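Local structure of NAD(P)H-flavin oxidoreductase (Staphylococcus epidermidis ATCC 12228, 3GBH) at the interface of chains A and B. The protein probably uses bound flavin mononucleotide to pass electrons from NADH or NADPH to flavin or related acceptors, as a member of the nitroreductase family. Residues are numbered along the deposited sequence; one frame, centred on the assembly and turned at random. Chains: chain A/B, NAD(P)H-flavin oxidoreductase.

Contact 1: the interface of chains A and B. Residues chain A 43, 50, 52, 101, 104; chain B 202-205.
B:Leu204 gives its backbone N-H to the side-chain amide oxygen of A:Gln52, with B:Leu204 N and A:Gln52 OE1 2.8 Å apart. The bond is nearly straight and lies in the carbonyl plane, on a lone pair of OE1. The other end of the same amide is tied down within its own chain, where A:Gln52 NE2 donates to the backbone oxygen A:Asn50 O at 2.8 Å. With both ends bonded, the amide can hardly rotate, and it lies against the B:Arg203 chain, A:Gln52 CD being 3.6 Å from B:Arg203 CD. A:Asn50 takes hold of the carbonyl two residues earlier in the extended loop of chain B: its ND2 donates to B:Val202 O over 3.0 Å, and that oxygen sits almost exactly in the asparagine amide plane. CG of A:Asn50 is anti to its own backbone N (chi1 -161°), which turns the amide toward chain B. B:Val202 O also accepts from B:Arg203 NH1, a bond made possible because the arginine bends at chi2 (-66°) and folds its guanidinium back toward its own backbone. A:Asn50 OD1 then lies over one face of that guanidinium, near the rim, without being hydrogen-bonded to NH1. Apolar packing closes this part of the contact: A:Ile101, on helix 98-107, presses CG1 against B:Leu204 CD2 at 3.6 Å.

Packing is looser around A:Asp104 and B:Pro205, where B:Pro205 CD stays 4.4 Å from A:Asp104 OD2 and little surface is hidden on the proline. Toward A:Thr43 the chains meet partly through solvent. B:Arg203 NE makes a weak, bent hydrogen bond to the backbone A:Thr43 O, while the threonine hydroxyl reaches chain B through an ordered water: A:Thr43 OG1 is 3.0 Å from water 1, which lies 2.7 Å from the carbonyl oxygen B:Leu204 O.

Contact 2: the interface of chains A and B. Residues chain A 201-202, 205; chain B 101, 104-105, 108, 110.
The extended C-terminal segment of chain A, beyond strand 183-192, lays A:Val202 against helix 98-107 of chain B and the loop that follows it. A:Val202 carries most of this contact, with 90 Å² of its surface hidden by the partner, and its two methyls have separate jobs. CG1 sits between the backbone N and the carbonyl carbon (chi1 75°) and points at the helix, where it lies 3.2 Å from the backbone oxygen B:Ile101 O. Beside that carbonyl it also meets the branch methyl of the isoleucine, A:Val202 CG1 to B:Ile101 CG2 being 3.9 Å. CG2, anti to the valine N, heads for the end of the helix and the residues just past it. There it rests 3.6 Å from the methylene B:Asp104 CB and approaches the flat carboxamide of B:Gln108, with A:Val202 CG2 3.5 Å from B:Gln108 CD. The two side chains meet at about a right angle, and all three heavy atoms of the amide group, CD, OE1 and NE2, come close to that one methyl. The glutamine chain is extended beyond CG (chi2 174°), which carries its amide from the loop back to the valine.

Around this wedge the contacts thin out. B:Leu110 turns CD1 toward the backbone of A:Ser201, with B:Leu110 CD1 3.9 Å from the carbonyl carbon A:Ser201 C; this is van der Waals packing against main chain, and little of the serine's own surface is buried. B:Ala105 adds its backbone N, 4.1 Å from A:Val202 CG1, so the valine spans about one turn of helix, from B:Ile101 to B:Ala105. In the fold, helix 98-107 and the loop leading to helix 113-128 form part of a helical region at the outer edge of chain B, and the tail of chain A passes over it before continuing to 3-10 helix 206-208.

Contact 1: the interface of chains A and B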
# COMPACT_ATOMS: atom_id res chain seq x y z
N THR A 43 8.26 15.41 -7.80
CA THR A 43 9.30 16.43 -7.62
C THR A 43 10.72 15.97 -8.00
O THR A 43 11.66 16.75 -7.96
CB THR A 43 9.25 17.04 -6.22
OG1 THR A 43 9.43 16.02 -5.23
CG2 THR A 43 7.90 17.75 -5.98
N ASN A 50 18.10 23.38 -11.15
CA ASN A 50 17.62 22.60 -10.01
C ASN A 50 17.00 23.44 -8.90
O ASN A 50 17.03 23.04 -7.73
CB ASN A 50 18.73 21.71 -9.46
CG ASN A 50 18.20 20.55 -8.61
OD1 ASN A 50 17.13 20.01 -8.86
ND2 ASN A 50 18.97 20.16 -7.58
N GLN A 52 13.80 24.25 -8.45
CA GLN A 52 12.60 23.63 -7.90
C GLN A 52 11.59 24.65 -7.40
O GLN A 52 11.22 24.65 -6.21
CB GLN A 52 12.98 22.67 -6.76
CG GLN A 52 13.84 21.50 -7.19
CD GLN A 52 14.59 20.90 -6.03
OE1 GLN A 52 13.99 20.23 -5.18
NE2 GLN A 52 15.93 21.12 -5.98
N ILE A 101 19.19 24.09 -1.02
CA ILE A 101 19.25 23.05 -2.03
C ILE A 101 20.71 22.59 -2.32
O ILE A 101 21.04 21.39 -2.23
CB ILE A 101 18.56 23.52 -3.34
CG1 ILE A 101 17.04 23.67 -3.13
CG2 ILE A 101 18.85 22.53 -4.50
CD1 ILE A 101 16.32 24.53 -4.22
N ASP A 104 22.37 20.92 0.60
CA ASP A 104 22.01 19.49 0.71
C ASP A 104 22.81 18.61 -0.24
O ASP A 104 23.17 17.47 0.10
CB ASP A 104 20.49 19.28 0.45
CG ASP A 104 19.58 19.82 1.58
OD1 ASP A 104 20.06 20.28 2.64
OD2 ASP A 104 18.35 19.78 1.41
N VAL B 202 20.00 16.63 -5.93
CA VAL B 202 19.16 16.57 -4.74
C VAL B 202 17.82 17.24 -5.00
O VAL B 202 17.67 18.05 -5.94
CB VAL B 202 19.79 17.25 -3.48
CG1 VAL B 202 20.99 16.44 -2.97
CG2 VAL B 202 20.10 18.75 -3.74
N ARG B 203 16.85 16.88 -4.17
CA ARG B 203 15.55 17.56 -4.17
C ARG B 203 15.24 18.01 -2.74
O ARG B 203 15.69 17.40 -1.77
CB ARG B 203 14.46 16.65 -4.71
CG ARG B 203 14.63 16.28 -6.17
CD ARG B 203 14.49 17.48 -7.10
NE ARG B 203 14.52 17.09 -8.50
CZ ARG B 203 15.64 16.79 -9.16
NH1 ARG B 203 16.83 16.85 -8.57
NH2 ARG B 203 15.59 16.44 -10.43
N LEU B 204 14.48 19.10 -2.66
CA LEU B 204 13.99 19.66 -1.41
C LEU B 204 13.16 18.61 -0.66
O LEU B 204 12.51 17.79 -1.29
CB LEU B 204 13.06 20.86 -1.71
CG LEU B 204 13.64 22.23 -2.10
CD1 LEU B 204 12.54 23.16 -2.63
CD2 LEU B 204 14.35 22.90 -0.93
N PRO B 205 13.12 18.68 0.68
CA PRO B 205 12.21 17.83 1.42
C PRO B 205 10.79 18.25 1.07
O PRO B 205 10.55 19.45 0.88
CB PRO B 205 12.48 18.18 2.89
CG PRO B 205 13.71 18.99 2.89
CD PRO B 205 13.91 19.56 1.55
O HOH W 1 10.66 17.84 -3.26

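Contact 2: the interface of chains A and B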
# COMPACT_ATOMS: atom_id res chain seq x y z
N SER A 201 -10.05 11.33 -26.36
CA SER A 201 -9.78 12.54 -27.11
C SER A 201 -8.79 12.25 -28.24
O SER A 201 -8.07 11.27 -28.18
CB SER A 201 -9.23 13.60 -26.19
OG SER A 201 -8.04 13.13 -25.60
N VAL A 202 -8.83 13.09 -29.26
CA VAL A 202 -8.05 12.95 -30.49
C VAL A 202 -6.73 13.70 -30.34
O VAL A 202 -6.65 14.66 -29.54
CB VAL A 202 -8.87 13.53 -31.69
CG1 VAL A 202 -8.87 15.06 -31.69
CG2 VAL A 202 -8.38 12.98 -33.01
N PRO A 205 -2.06 14.29 -36.17
CA PRO A 205 -0.99 13.50 -36.75
C PRO A 205 0.34 14.15 -36.41
O PRO A 205 0.44 15.38 -36.47
CB PRO A 205 -1.22 13.61 -38.26
CG PRO A 205 -2.58 14.14 -38.41
CD PRO A 205 -3.04 14.74 -37.16
N ILE B 101 -8.73 19.60 -35.47
CA ILE B 101 -8.68 18.77 -34.27
C ILE B 101 -10.08 18.30 -33.90
O ILE B 101 -10.35 17.08 -33.71
CB ILE B 101 -8.05 19.59 -33.07
CG1 ILE B 101 -6.56 19.84 -33.31
CG2 ILE B 101 -8.17 18.86 -31.73
CD1 ILE B 101 -5.93 20.86 -32.32
N ASP B 104 -11.60 16.04 -36.42
CA ASP B 104 -11.08 14.67 -36.22
C ASP B 104 -11.83 13.93 -35.12
O ASP B 104 -12.09 12.73 -35.23
CB ASP B 104 -9.57 14.69 -35.90
CG ASP B 104 -8.69 15.02 -37.13
OD1 ASP B 104 -9.22 15.21 -38.24
OD2 ASP B 104 -7.45 15.09 -36.97
N ALA B 105 -12.23 14.64 -34.08
CA ALA B 105 -13.02 14.04 -33.02
C ALA B 105 -14.39 13.56 -33.51
O ALA B 105 -14.93 12.54 -33.03
CB ALA B 105 -13.19 15.02 -31.84
N GLN B 108 -13.84 10.50 -35.74
CA GLN B 108 -13.45 9.36 -34.92
C GLN B 108 -14.54 8.98 -33.92
O GLN B 108 -14.32 8.17 -33.05
CB GLN B 108 -12.08 9.65 -34.25
CG GLN B 108 -10.96 9.78 -35.34
CD GLN B 108 -9.58 10.20 -34.83
OE1 GLN B 108 -9.13 9.74 -33.77
NE2 GLN B 108 -8.90 11.06 -35.58
N LEU B 110 -15.99 10.50 -31.39
CA LEU B 110 -15.83 10.88 -29.99
C LEU B 110 -16.78 12.00 -29.58
O LEU B 110 -17.02 12.21 -28.41
CB LEU B 110 -14.40 11.29 -29.73
CG LEU B 110 -13.36 10.27 -30.21
CD1 LEU B 110 -11.98 10.73 -29.89
CD2 LEU B 110 -13.63 8.90 -29.60

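Contact 1 and contact 2 lie about 39 Å apart, measured between the centres of their C-alpha atoms, on opposite sides of a two-fold symmetric interface. Residues 101, 104, 202 and 205 occur in both with the chains exchanged: in contact 1 chain B supplies the tail and chain A the helix 98-107, in contact 2 the reverse. Each subunit thus reaches over the other, a swap typical of nitroreductase-family dimers. Residue 203 of the tail and residue 50 of the receiving chain also belong to the FMN pockets, so the same exchange probably helps shape the flavin sites where the subunits meet.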